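Local coordinates for cupin type-2 domain-containing protein (PDB 2O8Q) that is of unknown function but has a cupin-like fold, binds a nickel ion in the crystal and packs as a two-fold pair of chains, at the interface of chains A and B. Coordinates in Å, arbitrary orientation; residue numbers count along the deposited sequence, not the author numbering. Chains: chain A/B, Hypothetical protein.

Contact 1: the interface of chains A and B. Residues chain A 10-12, 69, 90; chain B 29, 45, 111.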
# COMPACT_ATOMS: atom_id res chain seq x y z
N HIS A 10 1.79 21.00 11.50
CA HIS A 10 0.81 22.03 11.82
C HIS A 10 0.83 23.06 10.69
O HIS A 10 1.87 23.27 10.07
CB HIS A 10 1.17 22.71 13.16
CG HIS A 10 1.27 21.78 14.34
ND1 HIS A 10 0.16 21.25 15.00
CD2 HIS A 10 2.35 21.27 14.99
CE1 HIS A 10 0.56 20.46 15.98
NE2 HIS A 10 1.88 20.48 16.02
N GLU A 11 -0.31 23.69 10.42
CA GLU A 11 -0.39 24.74 9.42
C GLU A 11 0.09 26.08 10.03
O GLU A 11 -0.52 26.53 10.98
CB GLU A 11 -1.83 24.88 8.96
CG GLU A 11 -1.99 25.88 7.85
CD GLU A 11 -3.35 25.84 7.26
OE1 GLU A 11 -4.27 25.22 7.84
OE2 GLU A 11 -3.49 26.45 6.19
N PRO A 12 1.15 26.69 9.47
CA PRO A 12 1.51 28.06 9.92
C PRO A 12 0.40 29.09 9.68
O PRO A 12 -0.41 28.99 8.73
CB PRO A 12 2.76 28.37 9.11
CG PRO A 12 3.30 27.01 8.73
CD PRO A 12 2.09 26.20 8.45
N TYR A 69 -6.05 14.21 9.02
CA TYR A 69 -5.93 15.65 8.65
C TYR A 69 -7.12 16.38 9.25
O TYR A 69 -8.23 16.12 8.92
CB TYR A 69 -5.85 15.85 7.14
CG TYR A 69 -5.50 17.26 6.73
CD1 TYR A 69 -6.50 18.22 6.66
CD2 TYR A 69 -4.20 17.65 6.49
CE1 TYR A 69 -6.19 19.52 6.32
CE2 TYR A 69 -3.88 18.93 6.13
CZ TYR A 69 -4.87 19.87 6.06
OH TYR A 69 -4.55 21.18 5.72
N GLY A 90 -5.88 22.04 9.84
CA GLY A 90 -4.67 22.08 9.03
C GLY A 90 -3.60 21.18 9.59
O GLY A 90 -2.61 20.97 8.93
N ARG B 29 2.55 22.28 0.65
CA ARG B 29 2.90 22.20 2.06
C ARG B 29 2.91 20.71 2.43
O ARG B 29 1.89 20.00 2.29
CB ARG B 29 1.92 22.96 2.93
CG ARG B 29 2.23 22.89 4.40
CD ARG B 29 1.38 23.83 5.20
NE ARG B 29 -0.01 23.37 5.38
CZ ARG B 29 -0.37 22.41 6.25
NH1 ARG B 29 0.54 21.78 7.00
NH2 ARG B 29 -1.66 22.04 6.33
N VAL B 45 -0.55 19.42 1.02
CA VAL B 45 -1.60 20.36 0.64
C VAL B 45 -1.10 21.22 -0.53
O VAL B 45 0.03 21.68 -0.53
CB VAL B 45 -2.02 21.28 1.83
CG1 VAL B 45 -3.05 22.30 1.35
CG2 VAL B 45 -2.57 20.40 2.96
N GLU B 111 -7.36 25.04 -2.42
CA GLU B 111 -6.47 24.29 -1.53
C GLU B 111 -7.00 22.86 -1.51
O GLU B 111 -8.19 22.64 -1.24
CB GLU B 111 -6.44 24.90 -0.11
CG GLU B 111 -5.38 24.29 0.82
CD GLU B 111 -5.13 25.11 2.11
OE1 GLU B 111 -5.00 26.34 1.98
OE2 GLU B 111 -5.05 24.49 3.22
O HOH W 1 -0.39 19.44 8.28
O HOH W 2 3.36 22.63 7.44
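B:Arg29, on strand 26-30 of one cupin-fold subunit, reaches across to the other chain and meets A:Gly90, A:Tyr69 and the A:His10 to A:Pro12 loop with its guanidinium group. Its chain leaves the backbone extended and then bends at chi3 (75°), which turns the flat end along the neighbouring surface. NH2 donates to the carbonyl oxygen of A:Gly90, NH2 to O being 3.0 Å; the donor lies in the carbonyl plane on a lone pair, with C=O...N at 133°, although the oxygen itself is tilted out of the guanidinium plane. The phenol oxygen of A:Tyr69 sits at the guanidinium edge, in plane, with OH 3.1 Å from the same NH2, a hydrogen bond. The tyrosine ring and the guanidinium are turned 35° against each other. NH1 holds two waters, also at the edge: water 1 is 2.8 Å from NH1 and leads to A:Gly90 O, while water 2 leads to A:His10 O. Thus A:Gly90 O receives both a direct and a water-mediated link. Over one guanidinium face lies A:Glu11, its CA 3.9 Å from B:Arg29 CZ, and the two side chains cross at about a right angle. The A:Glu11 carboxylate does not pair with the arginine, OE1 standing 4.4 Å from NH2, but the opposite charges probably still favour each other. Its OE2 instead comes 3.9 Å from OE2 of B:Glu111, which approaches from the opposite direction with its carboxylate plane steeply turned; this proximity might raise the affinity of one carboxylate for a proton. B:Val45 places CG2 3.7 Å from CE2 of A:Tyr69, packing against the hydroxyl end of the ring.

Contact 2: the interface of chains A and B. Residues chain A 31-33, 36-37; chain B 4-5, 7, 94.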
# COMPACT_ATOMS: atom_id res chain seq x y z
N THR A 31 -15.98 8.64 1.90
CA THR A 31 -15.55 9.12 0.58
C THR A 31 -15.82 8.11 -0.55
O THR A 31 -15.77 8.44 -1.76
CB THR A 31 -14.04 9.32 0.54
OG1 THR A 31 -13.35 8.07 0.79
CG2 THR A 31 -13.61 10.42 1.52
N GLY A 32 -16.13 6.87 -0.21
CA GLY A 32 -16.29 5.79 -1.17
C GLY A 32 -15.04 5.00 -1.50
O GLY A 32 -15.07 4.10 -2.36
N VAL A 33 -13.93 5.36 -0.86
CA VAL A 33 -12.63 4.71 -1.21
C VAL A 33 -12.65 3.23 -0.85
O VAL A 33 -12.13 2.40 -1.60
CB VAL A 33 -11.46 5.41 -0.51
CG1 VAL A 33 -10.18 4.62 -0.49
CG2 VAL A 33 -11.24 6.77 -1.20
N ALA A 36 -14.49 1.52 -3.59
CA ALA A 36 -13.73 1.69 -4.84
C ALA A 36 -12.53 0.76 -4.95
O ALA A 36 -12.12 0.39 -6.03
CB ALA A 36 -13.29 3.12 -5.03
N THR A 37 -11.95 0.43 -3.78
CA THR A 37 -10.72 -0.32 -3.74
C THR A 37 -10.90 -1.73 -3.17
O THR A 37 -9.93 -2.42 -2.89
CB THR A 37 -9.66 0.41 -2.86
OG1 THR A 37 -10.05 0.48 -1.52
CG2 THR A 37 -9.36 1.84 -3.37
N LEU B 4 -10.20 -0.08 -11.58
CA LEU B 4 -10.99 0.54 -10.54
C LEU B 4 -11.64 1.77 -11.15
O LEU B 4 -11.22 2.26 -12.21
CB LEU B 4 -10.13 0.95 -9.36
CG LEU B 4 -9.26 -0.16 -8.79
CD1 LEU B 4 -8.44 0.41 -7.63
CD2 LEU B 4 -10.08 -1.35 -8.33
N GLN B 5 -12.68 2.24 -10.47
CA GLN B 5 -13.45 3.37 -10.95
C GLN B 5 -13.12 4.65 -10.22
O GLN B 5 -12.96 4.67 -9.00
CB GLN B 5 -14.93 3.09 -10.79
CG GLN B 5 -15.80 4.25 -11.24
CD GLN B 5 -17.27 3.94 -11.20
OE1 GLN B 5 -17.82 3.58 -10.15
NE2 GLN B 5 -17.94 4.12 -12.33
N THR B 7 -13.88 7.66 -8.22
CA THR B 7 -14.92 7.68 -7.22
C THR B 7 -14.92 9.05 -6.55
O THR B 7 -13.94 9.46 -5.94
CB THR B 7 -14.71 6.54 -6.20
OG1 THR B 7 -14.81 5.31 -6.92
CG2 THR B 7 -15.79 6.58 -5.11
N PHE B 94 -11.15 9.97 -5.67
CA PHE B 94 -10.24 8.83 -5.69
C PHE B 94 -9.90 8.55 -7.16
O PHE B 94 -10.80 8.34 -7.99
CB PHE B 94 -10.90 7.58 -5.09
CG PHE B 94 -10.16 6.34 -5.40
CD1 PHE B 94 -8.97 6.11 -4.73
CD2 PHE B 94 -10.60 5.44 -6.35
CE1 PHE B 94 -8.19 5.00 -5.07
CE2 PHE B 94 -9.83 4.31 -6.66
CZ PHE B 94 -8.63 4.12 -6.02
O HOH W 3 -14.13 10.12 -3.11
O HOH W 4 -13.64 0.62 -8.28
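The ring of B:Phe94 turns one face to chain A, where the methyls of A:Ala36 and A:Thr37 both lie off-centre, near different parts of its rim. A:Thr37 CG2 is 3.6 Å from B:Phe94 CZ at the far end of the ring, and A:Ala36 CB is 3.8 Å from CD2 on one flank. At the edge, in the ring plane, is the carbonyl oxygen of B:Gln5 from the same chain. The phenylalanine CG is anti to the backbone N (chi1 165°), which carries the ring out over helix 33-37 of the partner. A:Val33 CG2 supports its base, 4.0 Å from B:Phe94 CB. On the helix, A:Thr37 has its methyl anti to its own carbonyl carbon while the hydroxyl OG1 turns back to A:Val33 O, 2.8 Å away; that bond, made from above the carbonyl plane, helps fix the rotation and presents the methyl to the ring. B:Thr7 has the other rotamer, its hydroxyl rather than its methyl anti to its carbonyl carbon; OG1 bonds to B:Gln5 O at 2.9 Å, again from above the carbonyl plane. B:Thr7 OG1 also lies 3.3 Å from A:Ala36 CB. Its CG2 points to the A:Thr31 and A:Gly32 carbonyls. A:Ala36 is wedged between the threonine and the phenylalanine, and B:Leu4 brings CD2 to 3.5 Å from A:Ala36 O. Two waters join the backbones: water 4 links A:Ala36 O to B:Gln5 N, and water 3 links A:Thr31 O to B:Thr7 O. By packing a short helix of one cupin-fold subunit against the other, the site would help hold these two chains together, if the two-fold pair also forms in solution.

The C-alpha centres of contact 1 and contact 2 lie about 24 Å apart on one two-fold interface, and each has a twin with the chains exchanged. They share no residues, yet neighbouring stretches of sequence serve both: B:Arg29 of strand 26-30 serves contact 1, and the loop and helix 33-37 that follow this strand serve contact 2 from the other chain. The N-terminal segment and the region around residues 90-94 enter each from opposite chains. Contact 1 is chiefly polar and water-linked, contact 2 chiefly apolar. Two patches this far apart may limit rocking of one chain on the other, if this pair within the four-chain assembly is the biological one.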